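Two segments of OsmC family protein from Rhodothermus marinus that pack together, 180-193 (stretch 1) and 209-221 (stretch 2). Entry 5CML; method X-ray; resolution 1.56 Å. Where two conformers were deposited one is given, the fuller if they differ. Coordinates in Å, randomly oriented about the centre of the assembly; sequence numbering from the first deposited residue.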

# COMPACT_ATOMS: atom_id res chain seq x y z
N ASN A 180 16.72 1.81 3.80
CA ASN A 180 16.36 2.96 4.66
C ASN A 180 15.18 3.75 4.07
O ASN A 180 15.26 4.45 3.05
CB ASN A 180 17.54 3.89 4.91
CG ASN A 180 17.21 4.97 5.94
OD1 ASN A 180 16.96 6.13 5.58
ND2 ASN A 180 17.17 4.59 7.21
N LEU A 181 14.05 3.59 4.74
CA LEU A 181 12.82 4.18 4.23
C LEU A 181 12.90 5.71 4.14
O LEU A 181 12.47 6.28 3.13
CB LEU A 181 11.66 3.72 5.10
CG LEU A 181 10.29 4.13 4.62
CD1 LEU A 181 10.05 3.66 3.19
CD2 LEU A 181 9.29 3.52 5.56
N GLU A 182 13.48 6.37 5.14
CA GLU A 182 13.57 7.82 5.08
C GLU A 182 14.43 8.30 3.90
O GLU A 182 14.05 9.26 3.23
CB GLU A 182 14.08 8.35 6.42
CG GLU A 182 12.92 8.46 7.42
CD GLU A 182 13.35 8.61 8.88
OE1 GLU A 182 13.66 9.74 9.29
OE2 GLU A 182 13.38 7.59 9.61
N ASP A 183 15.52 7.59 3.58
CA ASP A 183 16.35 7.95 2.41
C ASP A 183 15.55 7.79 1.13
O ASP A 183 15.61 8.63 0.24
CB ASP A 183 17.62 7.08 2.30
CG ASP A 183 18.72 7.48 3.26
OD1 ASP A 183 18.61 8.56 3.89
OD2 ASP A 183 19.73 6.72 3.37
N GLN A 184 14.81 6.70 1.03
CA GLN A 184 14.00 6.44 -0.16
C GLN A 184 12.95 7.53 -0.35
O GLN A 184 12.73 8.01 -1.47
CB GLN A 184 13.35 5.06 -0.06
CG GLN A 184 14.33 3.89 -0.22
CD GLN A 184 14.92 3.82 -1.62
OE1 GLN A 184 14.29 3.31 -2.54
NE2 GLN A 184 16.10 4.34 -1.79
N VAL A 185 12.33 7.95 0.74
CA VAL A 185 11.28 8.94 0.66
C VAL A 185 11.89 10.28 0.25
O VAL A 185 11.32 11.02 -0.55
CB VAL A 185 10.53 9.04 1.99
CG1 VAL A 185 9.60 10.24 2.01
CG2 VAL A 185 9.73 7.77 2.24
N ARG A 186 13.05 10.61 0.81
CA ARG A 186 13.70 11.87 0.50
C ARG A 186 14.11 11.96 -0.99
O ARG A 186 14.05 13.05 -1.58
CB ARG A 186 14.92 12.05 1.40
CG ARG A 186 15.60 13.40 1.26
CD ARG A 186 16.80 13.53 2.19
NE ARG A 186 17.83 12.53 1.90
CZ ARG A 186 18.13 11.48 2.68
NH1 ARG A 186 17.51 11.27 3.84
NH2 ARG A 186 19.09 10.65 2.29
N THR A 187 14.50 10.84 -1.60
CA THR A 187 15.00 10.83 -2.97
C THR A 187 14.00 10.32 -4.03
O THR A 187 14.34 10.21 -5.20
CB THR A 187 16.28 9.98 -3.10
OG1 THR A 187 16.01 8.62 -2.74
CG2 THR A 187 17.35 10.55 -2.19
N MET A 188 12.77 10.03 -3.61
CA MET A 188 11.69 9.56 -4.50
C MET A 188 11.38 10.51 -5.68
O MET A 188 11.05 10.07 -6.79
CB MET A 188 10.45 9.36 -3.64
CG MET A 188 9.28 8.78 -4.28
SD MET A 188 8.30 8.32 -2.86
CE MET A 188 7.85 9.90 -2.09
N ARG A 189 11.44 11.81 -5.42
CA ARG A 189 11.20 12.83 -6.43
C ARG A 189 9.84 12.62 -7.09
O ARG A 189 9.69 12.73 -8.32
CB ARG A 189 12.33 12.83 -7.47
CG ARG A 189 13.66 13.24 -6.85
CD ARG A 189 14.82 13.30 -7.85
NE ARG A 189 16.01 13.93 -7.27
CZ ARG A 189 16.82 13.35 -6.38
NH1 ARG A 189 17.88 13.99 -5.92
NH2 ARG A 189 16.58 12.12 -5.96
N ARG A 190 8.85 12.27 -6.27
CA ARG A 190 7.47 12.15 -6.73
C ARG A 190 6.56 12.75 -5.68
O ARG A 190 6.86 12.72 -4.50
CB ARG A 190 7.04 10.69 -6.98
CG ARG A 190 7.74 9.94 -8.13
CD ARG A 190 7.51 10.63 -9.49
NE ARG A 190 8.13 9.91 -10.61
CZ ARG A 190 9.39 10.08 -11.01
NH1 ARG A 190 10.21 10.93 -10.39
NH2 ARG A 190 9.84 9.39 -12.05
N PRO A 191 5.42 13.30 -6.10
CA PRO A 191 4.46 13.79 -5.11
C PRO A 191 3.99 12.68 -4.16
O PRO A 191 3.74 11.54 -4.55
CB PRO A 191 3.29 14.29 -5.97
CG PRO A 191 3.88 14.60 -7.29
CD PRO A 191 5.04 13.65 -7.48
N LEU A 192 3.85 13.07 -2.89
CA LEU A 192 3.49 12.19 -1.80
C LEU A 192 2.26 12.69 -1.06
O LEU A 192 2.17 13.88 -0.75
CB LEU A 192 4.66 12.10 -0.81
CG LEU A 192 4.41 11.33 0.50
CD1 LEU A 192 4.17 9.87 0.24
CD2 LEU A 192 5.57 11.52 1.48
N LEU A 193 1.35 11.78 -0.75
CA LEU A 193 0.19 12.07 0.10
C LEU A 193 0.13 11.05 1.23
O LEU A 193 0.01 9.84 1.00
CB LEU A 193 -1.11 12.07 -0.73
CG LEU A 193 -2.41 12.16 0.08
CD1 LEU A 193 -2.45 13.46 0.93
CD2 LEU A 193 -3.62 12.09 -0.85
N ALA A 209 4.49 12.19 10.80
CA ALA A 209 5.32 13.39 10.90
C ALA A 209 6.75 13.09 10.46
O ALA A 209 7.39 13.89 9.79
CB ALA A 209 5.31 13.92 12.32
N CYS A 210 7.23 11.90 10.82
CA CYS A 210 8.54 11.44 10.46
C CYS A 210 8.69 11.34 8.94
O CYS A 210 9.66 11.81 8.35
CB CYS A 210 8.77 10.08 11.12
SG CYS A 210 10.28 9.26 10.74
N LEU A 211 7.69 10.72 8.30
CA LEU A 211 7.74 10.57 6.86
C LEU A 211 7.62 11.94 6.18
O LEU A 211 8.30 12.20 5.19
CB LEU A 211 6.64 9.61 6.36
CG LEU A 211 6.87 8.13 6.69
CD1 LEU A 211 5.59 7.29 6.51
CD2 LEU A 211 7.97 7.56 5.81
N PHE A 212 6.77 12.82 6.70
CA PHE A 212 6.60 14.13 6.10
C PHE A 212 7.89 14.95 6.17
O PHE A 212 8.26 15.63 5.21
CB PHE A 212 5.43 14.88 6.77
CG PHE A 212 5.04 16.15 6.07
CD1 PHE A 212 5.68 17.34 6.35
CD2 PHE A 212 4.02 16.16 5.13
CE1 PHE A 212 5.32 18.51 5.71
CE2 PHE A 212 3.67 17.34 4.49
CZ PHE A 212 4.30 18.51 4.78
N GLN A 213 8.57 14.89 7.30
CA GLN A 213 9.82 15.63 7.45
C GLN A 213 10.91 15.10 6.51
O GLN A 213 11.76 15.87 6.02
CB GLN A 213 10.27 15.57 8.91
CG GLN A 213 9.36 16.34 9.85
CD GLN A 213 9.83 16.30 11.28
OE1 GLN A 213 10.96 16.71 11.58
NE2 GLN A 213 8.98 15.81 12.19
N ALA A 214 10.89 13.80 6.24
CA ALA A 214 11.90 13.17 5.39
C ALA A 214 11.67 13.56 3.94
O ALA A 214 12.62 13.73 3.17
CB ALA A 214 11.85 11.65 5.53
N ALA A 215 10.40 13.66 3.56
CA ALA A 215 10.04 13.94 2.20
C ALA A 215 10.37 15.37 1.78
O ALA A 215 10.59 16.26 2.61
CB ALA A 215 8.57 13.69 2.00
N ARG A 216 10.41 15.56 0.47
CA ARG A 216 10.55 16.88 -0.13
C ARG A 216 9.23 17.19 -0.81
O ARG A 216 8.41 16.30 -1.05
CB ARG A 216 11.72 16.91 -1.11
CG ARG A 216 13.06 16.64 -0.45
CD ARG A 216 14.21 16.59 -1.45
NE ARG A 216 15.49 16.39 -0.77
CZ ARG A 216 16.54 15.77 -1.31
NH1 ARG A 216 16.46 15.28 -2.55
NH2 ARG A 216 17.66 15.64 -0.62
N HIS A 217 9.02 18.46 -1.14
CA HIS A 217 7.80 18.81 -1.85
C HIS A 217 7.81 18.26 -3.27
O HIS A 217 8.89 18.08 -3.85
CB HIS A 217 7.61 20.32 -1.87
CG HIS A 217 7.04 20.82 -0.59
ND1 HIS A 217 5.71 20.70 -0.28
CD2 HIS A 217 7.64 21.35 0.50
CE1 HIS A 217 5.50 21.18 0.93
NE2 HIS A 217 6.66 21.57 1.44
N PRO A 218 6.61 17.97 -3.82
CA PRO A 218 5.32 18.14 -3.12
C PRO A 218 5.04 17.03 -2.12
O PRO A 218 5.17 15.84 -2.42
CB PRO A 218 4.29 18.09 -4.25
CG PRO A 218 5.06 18.02 -5.51
CD PRO A 218 6.42 17.61 -5.23
N LYS A 219 4.68 17.44 -0.92
CA LYS A 219 4.28 16.51 0.12
C LYS A 219 3.08 17.05 0.85
O LYS A 219 3.00 18.26 1.10
CB LYS A 219 5.44 16.25 1.09
CG LYS A 219 6.09 17.52 1.63
CD LYS A 219 7.21 17.18 2.63
CE LYS A 219 7.94 18.42 3.12
NZ LYS A 219 9.08 18.12 4.06
N SER A 220 2.14 16.14 1.15
CA SER A 220 0.85 16.46 1.73
C SER A 220 0.48 15.46 2.82
O SER A 220 0.97 14.32 2.85
CB SER A 220 -0.24 16.45 0.65
OG SER A 220 0.08 17.35 -0.40
N PHE A 221 -0.39 15.92 3.72
CA PHE A 221 -0.86 15.11 4.84
C PHE A 221 -2.34 15.35 5.07
O PHE A 221 -2.76 16.49 5.17
CB PHE A 221 -0.10 15.44 6.14
CG PHE A 221 -0.72 14.79 7.33
CD1 PHE A 221 -0.48 13.46 7.59
CD2 PHE A 221 -1.62 15.48 8.13
CE1 PHE A 221 -1.10 12.82 8.65
CE2 PHE A 221 -2.25 14.85 9.18
CZ PHE A 221 -2.01 13.53 9.45
O HOH W 1 12.18 12.26 9.33
O HOH W 2 10.10 13.39 -1.35
O HOH W 3 7.67 13.88 -2.27
O HOH W 4 1.90 16.44 -2.07

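Two helices cross at 46° with their axes 9.0 Å apart at closest approach, and each stretch then runs on into a short strand, and the two strands pair in parallel. The helical contact centres on Val-185, whose CA-to-CB bond points toward the other stretch. With chi1 at t (170°), its CG1 lies 3.6 Å from Ala-215 CB and its CG2 lies 4.0 Å from Leu-211 CD2, so both methyls meet apolar partners. Leu-211 (m, t) has a CA-to-CB bond directed sideways, yet the end of its side chain comes nearer; Leu-181, similarly directed and in the t, p rotamer, brings its CD2 to 4.3 Å from Leu-211 CD2. The backbones come close here: the CA atoms of Arg-186 and Ala-215 are 4.5 Å apart, and Arg-186 CB sits 3.4 Å from Ala-214 O.

Glu-182 (m, t) lays its CG 3.9 Å from Ala-214 CB, while water 1 donates to both Glu-182 OE1 (2.9 Å) and Cys-210 O (2.7 Å).

Arg-186 turns at chi3 (62°, p), and its NH2 reaches Asp-183 OD1 at 2.7 Å in a salt bridge within its own stretch. Arg-216 extends (chi2 and chi3 both t) alongside it, despite like charge: Arg-186 NE and Arg-216 NH2 are 4.0 Å apart. Arg-186 O lies over a face of the Arg-216 guanidinium, 3.4 Å from NH1, but the poor angle rules out a hydrogen bond.

In the strands, Leu-192 N donates to Pro-218 O (3.1 Å, 156°) and Ser-220 N to Leu-192 O (3.0 Å, 135°). Leu-192 (t, p) places CD2 3.7 Å from Ala-215 CB, linking sheet to helix end. Lys-219 shares its sheet face, but its extended chain (p, then t throughout) leads away, carrying NZ to Phe-212 O (2.9 Å) and Ala-215 O (2.8 Å).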